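Local coordinates for odorant binding protein, antennal (Anopheles gambiae, PDB 3R1P) that probably binds and carries hydrophobic odorant molecules in the mosquito antenna, and here holds a palmitic acid in its all-helical interior, at residues R33-G38 and K119-L124; M16-C21 and K47-C52; G65-D70 and Y104-C109. All coordinates share one frame; numbering follows the deposited sequence.

Interaction 1. Residues R33-G38 and K119-L124; sequences RTCLDG and KFCHLL. With PLM (palmitic acid), chain G.
Cys-121 on helix 114-125 is joined to Cys-35, in a short 3-10 turn, by a disulfide whose SG-SG bond is 2.0 Å long and turned to a chi3 of 65°. The two ends reach the bridge differently. On the helix, SG of Cys-121 extends trans to its own amide nitrogen (chi1 -180°), toward the 3-10 turn; in the turn, SG of Cys-35 sits folded between backbone N and carbonyl carbon. Both cysteines are buried; disulfides of this kind are usual in secreted proteins.

Leu-36 packs beside the bridge. Its CD2 lies 3.7 Å from SG of Cys-121, and the same methyl meets the imidazole of His-122 at the ring edge, in plane, 3.7 Å from CD2 of the histidine. A branched aliphatic suits this place, since one methyl can touch sulfur and ring carbon together.

On another side of the helix, Phe-120 rests its CB 3.6 Å from CC of the palmitic acid, while Leu-124 packs on Tyr-49 and Leu-53 of helix 44-56. A disulfide that ties the C-terminal helix beside the bound palmitic acid is an addition to the helical PBP/GOBP fold, whose classic members have three.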
loop_
_atom_site.group_PDB
_atom_site.type_symbol
_atom_site.label_atom_id
_atom_site.label_comp_id
_atom_site.label_asym_id
_atom_site.label_seq_id
_atom_site.Cartn_x
_atom_site.Cartn_y
_atom_site.Cartn_z
ATOM N N ARG A 33 -7.927 4.474 -8.489
ATOM C CA ARG A 33 -8.477 3.651 -9.574
ATOM C C ARG A 33 -7.516 3.359 -10.714
ATOM O O ARG A 33 -7.802 2.496 -11.550
ATOM C CB ARG A 33 -9.792 4.223 -10.080
ATOM C CG ARG A 33 -10.927 3.670 -9.255
ATOM C CD ARG A 33 -12.243 3.968 -9.898
ATOM N NE ARG A 33 -13.300 3.034 -9.492
ATOM C CZ ARG A 33 -14.079 2.356 -10.331
ATOM N NH1 ARG A 33 -13.883 2.435 -11.644
ATOM N NH2 ARG A 33 -15.042 1.570 -9.864
ATOM N N THR A 34 -6.338 4.031 -10.706
ATOM C CA THR A 34 -5.262 3.796 -11.676
ATOM C C THR A 34 -4.729 2.372 -11.493
ATOM O O THR A 34 -4.177 1.816 -12.433
ATOM C CB THR A 34 -4.134 4.828 -11.558
ATOM O OG1 THR A 34 -3.587 4.794 -10.237
ATOM C CG2 THR A 34 -4.568 6.230 -11.936
ATOM N N CYS A 35 -4.938 1.770 -10.298
ATOM C CA CYS A 35 -4.525 0.397 -9.987
ATOM C C CYS A 35 -5.239 -0.688 -10.820
ATOM O O CYS A 35 -4.752 -1.816 -10.877
ATOM C CB CYS A 35 -4.623 0.113 -8.482
ATOM S SG CYS A 35 -6.311 0.132 -7.795
ATOM N N LEU A 36 -6.420 -0.371 -11.416
ATOM C CA LEU A 36 -7.242 -1.323 -12.177
ATOM C C LEU A 36 -6.560 -2.010 -13.366
ATOM O O LEU A 36 -6.973 -3.108 -13.742
ATOM C CB LEU A 36 -8.632 -0.758 -12.536
ATOM C CG LEU A 36 -9.621 -0.551 -11.380
ATOM C CD1 LEU A 36 -10.809 0.297 -11.822
ATOM C CD2 LEU A 36 -10.105 -1.889 -10.808
ATOM N N ASP A 37 -5.497 -1.391 -13.914
ATOM C CA ASP A 37 -4.690 -1.947 -15.008
ATOM C C ASP A 37 -3.330 -2.495 -14.495
ATOM O O ASP A 37 -2.475 -2.881 -15.295
ATOM C CB ASP A 37 -4.494 -0.893 -16.121
ATOM C CG ASP A 37 -3.663 0.331 -15.793
ATOM O OD1 ASP A 37 -3.121 0.400 -14.678
ATOM O OD2 ASP A 37 -3.561 1.219 -16.652
ATOM N N GLY A 38 -3.161 -2.521 -13.172
ATOM C CA GLY A 38 -1.947 -3.016 -12.524
ATOM C C GLY A 38 -0.914 -1.962 -12.178
ATOM O O GLY A 38 0.153 -2.303 -11.663
ATOM N N LYS A 119 -5.154 -7.733 -8.044
ATOM C CA LYS A 119 -5.838 -8.484 -6.988
ATOM C C LYS A 119 -6.088 -7.632 -5.741
ATOM O O LYS A 119 -7.224 -7.598 -5.265
ATOM C CB LYS A 119 -5.078 -9.766 -6.645
ATOM C CG LYS A 119 -5.289 -10.867 -7.692
ATOM C CD LYS A 119 -4.442 -12.100 -7.400
ATOM C CE LYS A 119 -4.553 -13.139 -8.491
ATOM N NZ LYS A 119 -3.805 -14.375 -8.148
ATOM N N PHE A 120 -5.053 -6.901 -5.255
ATOM C CA PHE A 120 -5.181 -5.997 -4.109
ATOM C C PHE A 120 -6.060 -4.803 -4.477
ATOM O O PHE A 120 -6.858 -4.346 -3.652
ATOM C CB PHE A 120 -3.807 -5.530 -3.599
ATOM C CG PHE A 120 -3.071 -6.584 -2.814
ATOM C CD1 PHE A 120 -3.442 -6.882 -1.509
ATOM C CD2 PHE A 120 -1.998 -7.266 -3.372
ATOM C CE1 PHE A 120 -2.760 -7.854 -0.778
ATOM C CE2 PHE A 120 -1.330 -8.251 -2.649
ATOM C CZ PHE A 120 -1.712 -8.535 -1.354
ATOM N N CYS A 121 -5.941 -4.331 -5.739
ATOM C CA CYS A 121 -6.739 -3.226 -6.275
ATOM C C CYS A 121 -8.226 -3.573 -6.182
ATOM O O CYS A 121 -8.987 -2.778 -5.642
ATOM C CB CYS A 121 -6.320 -2.908 -7.708
ATOM S SG CYS A 121 -7.244 -1.556 -8.467
ATOM N N HIS A 122 -8.627 -4.769 -6.662
ATOM C CA HIS A 122 -10.012 -5.239 -6.636
ATOM C C HIS A 122 -10.552 -5.396 -5.206
ATOM O O HIS A 122 -11.666 -4.961 -4.920
ATOM C CB HIS A 122 -10.148 -6.576 -7.380
ATOM C CG HIS A 122 -9.973 -6.484 -8.869
ATOM N ND1 HIS A 122 -9.896 -7.626 -9.643
ATOM C CD2 HIS A 122 -9.839 -5.403 -9.674
ATOM C CE1 HIS A 122 -9.755 -7.207 -10.891
ATOM N NE2 HIS A 122 -9.705 -5.876 -10.958
ATOM N N LEU A 123 -9.760 -6.031 -4.324
ATOM C CA LEU A 123 -10.129 -6.308 -2.931
ATOM C C LEU A 123 -10.452 -5.045 -2.136
ATOM O O LEU A 123 -11.458 -5.005 -1.423
ATOM C CB LEU A 123 -9.002 -7.105 -2.237
ATOM C CG LEU A 123 -9.220 -7.445 -0.757
ATOM C CD1 LEU A 123 -10.330 -8.479 -0.579
ATOM C CD2 LEU A 123 -7.937 -7.905 -0.104
ATOM N N LEU A 124 -9.603 -4.028 -2.269
ATOM C CA LEU A 124 -9.711 -2.774 -1.535
ATOM C C LEU A 124 -10.663 -1.771 -2.224
ATOM O O LEU A 124 -11.479 -1.157 -1.508
ATOM C CB LEU A 124 -8.328 -2.098 -1.485
ATOM C CG LEU A 124 -7.299 -2.720 -0.560
ATOM C CD1 LEU A 124 -5.888 -2.401 -1.021
ATOM C CD2 LEU A 124 -7.514 -2.266 0.890
HETATM C C1 PLM G . -7.497 -8.655 6.620
HETATM O O1 PLM G . -8.286 -9.561 6.970
HETATM O O2 PLM G . -6.792 -8.036 7.450
HETATM C C2 PLM G . -7.405 -8.316 5.141
HETATM C C3 PLM G . -6.454 -7.149 4.856
HETATM C C4 PLM G . -5.950 -7.144 3.411
HETATM C C5 PLM G . -5.541 -5.740 2.959
HETATM C C6 PLM G . -4.202 -5.726 2.221
HETATM C C7 PLM G . -3.631 -4.312 2.108
HETATM C C8 PLM G . -2.196 -4.320 1.588
HETATM C C9 PLM G . -1.961 -3.257 0.517
HETATM C CA PLM G . -0.668 -3.529 -0.248
HETATM C CB PLM G . -0.523 -2.619 -1.464
HETATM C CC PLM G . -1.298 -3.172 -2.655
HETATM C CD PLM G . -0.620 -2.849 -3.986
HETATM C CE PLM G . -0.834 -1.416 -4.481
HETATM C CF PLM G . -1.966 -0.660 -3.785
HETATM C CG PLM G . -3.316 -1.021 -4.369
#

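Interaction 2. Residues M16-C21 and K47-C52; sequences MLHEIC and KCYIHC
His-18 and Tyr-49 meet through a hydrogen bond of 2.8 Å between ND1 and OH, nearly straight at 163°, and either atom could be the donor. The hydroxyl approaches the imidazole at its edge, in the ring plane. The aromatic planes are inclined at 72° and meet rim to rim, so the pair is held by its polar atoms rather than by a stack. With CG of His-18 trans to the main-chain nitrogen, the ring stands out from helix 11-25 and its second nitrogen, NE2, bonds to Glu-29. The main chain of His-18 takes part as well: its carbonyl O lies in the plane of the tyrosine ring, 3.6 Å from CE1.

One turn further on, Cys-21 points at helix 44-56 and is bonded to Cys-52, SG to SG at 2.0 Å. The bridge itself holds the two CB atoms of Cys-21 and Cys-52 3.5 Å apart. CB of Cys-21 also lies 3.6 Å from CD1 of Tyr-49, so the tyrosine has apolar contact near its base and a polar partner at its hydroxyl. The helix axes approach to 9.5 Å at an angle of 130° between their directions. Cys-21 and Tyr-49 are the nearest CA pair, at 5.3 Å, and cysteine suits the place because its short side chain reaches Cys-52.

Outside the pair, Cys-48 on the same helix turn carries a second disulfide, to Cys-100, so helix 44-56 is crosslinked to two other helices, as in the PBP/GOBP family.

Chemically, the contact couples a covalent tie to a chain of hydrogen bonds linking Tyr-49, His-18 and Glu-29, the histidine and tyrosine being buried. Both imidazole nitrogens are engaged, which fixes the ring's rotation, and the nearby carboxylate would probably polarise the histidine and might raise its pKa.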
loop_
_atom_site.group_PDB
_atom_site.type_symbol
_atom_site.label_atom_id
_atom_site.label_comp_id
_atom_site.label_asym_id
_atom_site.label_seq_id
_atom_site.Cartn_x
_atom_site.Cartn_y
_atom_site.Cartn_z
ATOM N N MET A 16 -13.301 -1.598 4.894
ATOM C CA MET A 16 -13.187 -0.886 6.175
ATOM C C MET A 16 -11.880 -0.065 6.168
ATOM O O MET A 16 -11.847 1.065 6.651
ATOM C CB MET A 16 -13.010 -1.968 7.241
ATOM C CG MET A 16 -14.027 -2.003 8.290
ATOM S SD MET A 16 -13.501 -3.285 9.440
ATOM C CE MET A 16 -14.096 -2.650 10.832
ATOM N N LEU A 17 -10.784 -0.703 5.668
ATOM C CA LEU A 17 -9.423 -0.175 5.567
ATOM C C LEU A 17 -9.300 0.899 4.473
ATOM O O LEU A 17 -8.659 1.921 4.700
ATOM C CB LEU A 17 -8.485 -1.372 5.287
ATOM C CG LEU A 17 -7.039 -1.332 5.773
ATOM C CD1 LEU A 17 -6.941 -1.443 7.262
ATOM C CD2 LEU A 17 -6.264 -2.502 5.219
ATOM N N HIS A 18 -9.946 0.677 3.306
ATOM C CA HIS A 18 -9.961 1.577 2.144
ATOM C C HIS A 18 -10.572 2.964 2.428
ATOM O O HIS A 18 -10.022 3.980 1.983
ATOM C CB HIS A 18 -10.703 0.885 0.982
ATOM C CG HIS A 18 -10.916 1.747 -0.222
ATOM N ND1 HIS A 18 -9.878 2.062 -1.072
ATOM C CD2 HIS A 18 -12.052 2.313 -0.686
ATOM C CE1 HIS A 18 -10.407 2.821 -2.017
ATOM N NE2 HIS A 18 -11.714 2.990 -1.831
ATOM N N GLU A 19 -11.734 2.996 3.122
ATOM C CA GLU A 19 -12.469 4.220 3.462
ATOM C C GLU A 19 -11.728 5.156 4.417
ATOM O O GLU A 19 -11.759 6.372 4.213
ATOM C CB GLU A 19 -13.885 3.892 3.963
ATOM C CG GLU A 19 -14.799 3.372 2.861
ATOM C CD GLU A 19 -16.232 3.876 2.824
ATOM O OE1 GLU A 19 -16.653 4.623 3.740
ATOM O OE2 GLU A 19 -16.951 3.487 1.877
ATOM N N ILE A 20 -11.039 4.600 5.426
ATOM C CA ILE A 20 -10.253 5.405 6.374
ATOM C C ILE A 20 -9.057 6.060 5.679
ATOM O O ILE A 20 -8.819 7.258 5.851
ATOM C CB ILE A 20 -9.854 4.587 7.627
ATOM C CG1 ILE A 20 -11.084 4.333 8.500
ATOM C CG2 ILE A 20 -8.732 5.266 8.448
ATOM C CD1 ILE A 20 -11.039 3.088 9.197
ATOM N N CYS A 21 -8.334 5.276 4.863
ATOM C CA CYS A 21 -7.157 5.767 4.167
ATOM C C CYS A 21 -7.374 6.756 3.045
ATOM O O CYS A 21 -6.498 7.587 2.798
ATOM C CB CYS A 21 -6.211 4.629 3.814
ATOM S SG CYS A 21 -5.588 3.764 5.275
ATOM N N LYS A 47 0.184 7.839 -2.769
ATOM C CA LYS A 47 1.371 7.265 -2.109
ATOM C C LYS A 47 1.153 7.281 -0.600
ATOM O O LYS A 47 1.540 6.328 0.075
ATOM C CB LYS A 47 2.646 8.035 -2.476
ATOM C CG LYS A 47 3.038 7.892 -3.941
ATOM C CD LYS A 47 4.312 8.634 -4.228
ATOM C CE LYS A 47 4.771 8.410 -5.644
ATOM N NZ LYS A 47 6.099 9.025 -5.877
ATOM N N CYS A 48 0.474 8.343 -0.078
ATOM C CA CYS A 48 0.119 8.457 1.338
ATOM C C CYS A 48 -0.975 7.479 1.726
ATOM O O CYS A 48 -0.957 6.982 2.857
ATOM C CB CYS A 48 -0.225 9.893 1.721
ATOM S SG CYS A 48 1.180 11.034 1.644
ATOM N N TYR A 49 -1.894 7.141 0.772
ATOM C CA TYR A 49 -2.951 6.145 0.984
ATOM C C TYR A 49 -2.299 4.782 1.311
ATOM O O TYR A 49 -2.753 4.080 2.212
ATOM C CB TYR A 49 -3.873 6.056 -0.265
ATOM C CG TYR A 49 -4.777 4.841 -0.294
ATOM C CD1 TYR A 49 -6.057 4.884 0.251
ATOM C CD2 TYR A 49 -4.362 3.650 -0.889
ATOM C CE1 TYR A 49 -6.886 3.759 0.245
ATOM C CE2 TYR A 49 -5.189 2.528 -0.920
ATOM C CZ TYR A 49 -6.449 2.584 -0.350
ATOM O OH TYR A 49 -7.253 1.466 -0.371
ATOM N N ILE A 50 -1.233 4.429 0.570
ATOM C CA ILE A 50 -0.472 3.190 0.759
ATOM C C ILE A 50 0.169 3.179 2.156
ATOM O O ILE A 50 0.056 2.157 2.851
ATOM C CB ILE A 50 0.563 2.962 -0.368
ATOM C CG1 ILE A 50 -0.111 3.000 -1.771
ATOM C CG2 ILE A 50 1.323 1.644 -0.128
ATOM C CD1 ILE A 50 0.872 3.041 -2.989
ATOM N N HIS A 51 0.812 4.306 2.565
ATOM C CA HIS A 51 1.410 4.422 3.909
ATOM C C HIS A 51 0.331 4.189 4.952
ATOM O O HIS A 51 0.552 3.420 5.890
ATOM C CB HIS A 51 2.114 5.774 4.157
ATOM C CG HIS A 51 2.448 5.966 5.610
ATOM N ND1 HIS A 51 1.680 6.784 6.421
ATOM C CD2 HIS A 51 3.344 5.307 6.381
ATOM C CE1 HIS A 51 2.190 6.661 7.638
ATOM N NE2 HIS A 51 3.196 5.782 7.660
ATOM N N CYS A 52 -0.855 4.817 4.756
ATOM C CA CYS A 52 -1.984 4.651 5.655
ATOM C C CYS A 52 -2.372 3.174 5.841
ATOM O O CYS A 52 -2.596 2.758 6.977
ATOM C CB CYS A 52 -3.168 5.502 5.208
ATOM S SG CYS A 52 -4.639 5.293 6.235
#

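Interaction 3. Residues G65-D70 and Y104-C109; sequences GRILLD and YETVKC. With PLM (palmitic acid), chain G.
Thr-106, on helix 99-110, packs against Ile-67 and Leu-69 where the chain passes through an inverse gamma turn centred on Leu-68 and enters helix 69-72, within the helical PBP/GOBP fold. The threonine can be followed outward from its backbone. Its CB is already near the other segment, 4.1 Å from CG1 of Ile-67. Beyond it the side chain forks. The methyl CG2 is placed trans to the main-chain nitrogen and enters the groove between the two aliphatic residues, 3.7 Å from CB of Ile-67 and 3.8 Å from CD1 of Leu-69. The other methyl of the leucine, CD2, is also close, so the threonine methyl meets the forked end of Leu-69 as the two side chains run past each other in opposite senses.

The other branch, OG1, touches CG1 of Ile-67 at 3.7 Å but also has polar partners. With chi1 at -59° it lies beside its own backbone N and bonds back to the carbonyl O of Thr-102, one turn earlier in the helix. Threonine thus suits a buried helical position: it supplies a methyl for packing while its hydroxyl is satisfied within its own helix.

Ile-67 extends the apolar layer to Phe-54 of helix 44-56, and Leu-69 reaches Thr-88 and Cys-91 of helix 88-91. The residue after Thr-106, Val-107, turns to the ligand, its CG1 3.6 Å from CE of the palmitic acid.

A water bridges the two segments: it accepts from N of Ile-67 at 2.9 Å and donates to OG1 of Thr-106 at 3.1 Å.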
loop_
_atom_site.group_PDB
_atom_site.type_symbol
_atom_site.label_atom_id
_atom_site.label_comp_id
_atom_site.label_asym_id
_atom_site.label_seq_id
_atom_site.Cartn_x
_atom_site.Cartn_y
_atom_site.Cartn_z
ATOM N N GLY A 65 11.006 2.798 10.362
ATOM C CA GLY A 65 9.998 3.235 9.397
ATOM C C GLY A 65 9.925 2.282 8.213
ATOM O O GLY A 65 9.060 2.452 7.347
ATOM N N ARG A 66 10.802 1.230 8.183
ATOM C CA ARG A 66 10.774 0.253 7.089
ATOM C C ARG A 66 9.471 -0.552 7.154
ATOM O O ARG A 66 8.825 -0.602 8.209
ATOM C CB ARG A 66 12.016 -0.659 7.068
ATOM C CG ARG A 66 12.060 -1.685 8.200
ATOM C CD ARG A 66 13.398 -2.386 8.269
ATOM N NE ARG A 66 13.380 -3.415 9.304
ATOM C CZ ARG A 66 13.042 -4.687 9.101
ATOM N NH1 ARG A 66 12.716 -5.111 7.889
ATOM N NH2 ARG A 66 13.044 -5.547 10.108
ATOM N N ILE A 67 9.064 -1.132 6.012
ATOM C CA ILE A 67 7.820 -1.890 5.963
ATOM C C ILE A 67 8.114 -3.369 6.234
ATOM O O ILE A 67 8.853 -4.006 5.491
ATOM C CB ILE A 67 7.039 -1.645 4.628
ATOM C CG1 ILE A 67 6.723 -0.114 4.361
ATOM C CG2 ILE A 67 5.781 -2.515 4.531
ATOM C CD1 ILE A 67 6.316 0.821 5.589
ATOM N N LEU A 68 7.515 -3.898 7.302
ATOM C CA LEU A 68 7.721 -5.282 7.731
ATOM C C LEU A 68 6.915 -6.238 6.850
ATOM O O LEU A 68 5.827 -6.701 7.230
ATOM C CB LEU A 68 7.380 -5.423 9.231
ATOM C CG LEU A 68 8.089 -4.444 10.178
ATOM C CD1 LEU A 68 7.365 -4.360 11.518
ATOM C CD2 LEU A 68 9.563 -4.782 10.331
ATOM N N LEU A 69 7.442 -6.505 5.647
ATOM C CA LEU A 69 6.805 -7.359 4.659
ATOM C C LEU A 69 6.586 -8.802 5.114
ATOM O O LEU A 69 5.580 -9.390 4.734
ATOM C CB LEU A 69 7.498 -7.280 3.284
ATOM C CG LEU A 69 7.473 -5.920 2.573
ATOM C CD1 LEU A 69 8.369 -5.929 1.373
ATOM C CD2 LEU A 69 6.071 -5.536 2.144
ATOM N N ASP A 70 7.472 -9.348 5.964
ATOM C CA ASP A 70 7.330 -10.705 6.500
ATOM C C ASP A 70 6.092 -10.772 7.386
ATOM O O ASP A 70 5.330 -11.739 7.274
ATOM C CB ASP A 70 8.610 -11.155 7.235
ATOM C CG ASP A 70 9.731 -11.567 6.298
ATOM O OD1 ASP A 70 9.533 -12.524 5.517
ATOM O OD2 ASP A 70 10.825 -10.982 6.395
ATOM N N TYR A 104 5.272 3.752 -1.024
ATOM C CA TYR A 104 5.206 3.635 -2.476
ATOM C C TYR A 104 6.377 2.806 -3.024
ATOM O O TYR A 104 6.146 1.870 -3.796
ATOM C CB TYR A 104 5.165 5.025 -3.138
ATOM C CG TYR A 104 5.313 4.967 -4.644
ATOM C CD1 TYR A 104 4.238 4.600 -5.459
ATOM C CD2 TYR A 104 6.527 5.260 -5.256
ATOM C CE1 TYR A 104 4.375 4.526 -6.846
ATOM C CE2 TYR A 104 6.675 5.186 -6.640
ATOM C CZ TYR A 104 5.595 4.828 -7.431
ATOM O OH TYR A 104 5.748 4.741 -8.792
ATOM N N GLU A 105 7.618 3.163 -2.651
ATOM C CA GLU A 105 8.822 2.465 -3.106
ATOM C C GLU A 105 8.835 0.998 -2.684
ATOM O O GLU A 105 9.317 0.154 -3.440
ATOM C CB GLU A 105 10.096 3.163 -2.633
ATOM C CG GLU A 105 10.414 4.458 -3.364
ATOM C CD GLU A 105 11.764 5.063 -3.009
ATOM O OE1 GLU A 105 12.675 4.312 -2.588
ATOM O OE2 GLU A 105 11.919 6.294 -3.182
ATOM N N THR A 106 8.301 0.693 -1.489
ATOM C CA THR A 106 8.238 -0.693 -0.996
ATOM C C THR A 106 7.293 -1.523 -1.903
ATOM O O THR A 106 7.658 -2.626 -2.314
ATOM C CB THR A 106 7.852 -0.736 0.505
ATOM O OG1 THR A 106 8.805 -0.002 1.270
ATOM C CG2 THR A 106 7.737 -2.161 1.049
ATOM N N VAL A 107 6.091 -0.980 -2.212
ATOM C CA VAL A 107 5.097 -1.635 -3.079
ATOM C C VAL A 107 5.664 -1.842 -4.498
ATOM O O VAL A 107 5.552 -2.943 -5.040
ATOM C CB VAL A 107 3.729 -0.910 -3.055
ATOM C CG1 VAL A 107 2.777 -1.429 -4.135
ATOM C CG2 VAL A 107 3.090 -1.053 -1.684
ATOM N N LYS A 108 6.317 -0.808 -5.056
ATOM C CA LYS A 108 6.970 -0.869 -6.377
ATOM C C LYS A 108 7.996 -1.999 -6.436
ATOM O O LYS A 108 8.037 -2.741 -7.414
ATOM C CB LYS A 108 7.645 0.475 -6.711
ATOM C CG LYS A 108 6.666 1.552 -7.183
ATOM C CD LYS A 108 5.951 1.238 -8.525
ATOM C CE LYS A 108 6.861 1.229 -9.745
ATOM N NZ LYS A 108 7.449 2.572 -10.040
ATOM N N CYS A 109 8.793 -2.143 -5.363
ATOM C CA CYS A 109 9.824 -3.165 -5.216
ATOM C C CYS A 109 9.202 -4.573 -5.104
ATOM O O CYS A 109 9.599 -5.478 -5.837
ATOM C CB CYS A 109 10.688 -2.823 -3.999
ATOM S SG CYS A 109 12.051 -3.965 -3.660
HETATM C C1 PLM G . -7.497 -8.655 6.620
HETATM O O1 PLM G . -8.286 -9.561 6.970
HETATM O O2 PLM G . -6.792 -8.036 7.450
HETATM C C2 PLM G . -7.405 -8.316 5.141
HETATM C C3 PLM G . -6.454 -7.149 4.856
HETATM C C4 PLM G . -5.950 -7.144 3.411
HETATM C C5 PLM G . -5.541 -5.740 2.959
HETATM C C6 PLM G . -4.202 -5.726 2.221
HETATM C C7 PLM G . -3.631 -4.312 2.108
HETATM C C8 PLM G . -2.196 -4.320 1.588
HETATM C C9 PLM G . -1.961 -3.257 0.517
HETATM C CA PLM G . -0.668 -3.529 -0.248
HETATM C CB PLM G . -0.523 -2.619 -1.464
HETATM C CC PLM G . -1.298 -3.172 -2.655
HETATM C CD PLM G . -0.620 -2.849 -3.986
HETATM C CE PLM G . -0.834 -1.416 -4.481
HETATM C CF PLM G . -1.966 -0.660 -3.785
HETATM C CG PLM G . -3.316 -1.021 -4.369
HETATM O O HOH W 1 10.612 -0.846 3.599
#

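Along the chain, interactions 1 and 2 interlock, their segments alternating, whereas interaction 3 opens only after interaction 2 has closed and lies between the two halves of interaction 1. Centre to centre, 1 and 2 are about 13 Å apart, 2 and 3 about 15 Å, and 1 and 3 about 18 Å, on opposite sides of the chain's centre. Interaction 2 touches both neighbours: the carbonyl O of Leu-124 packs against CG of His-18, and Ile-50 on Val-107. The second segments of interactions 1 and 3, on helices 114-125 and 99-110, both line the site of one palmitic acid, with disulfides holding interactions 1 and 2.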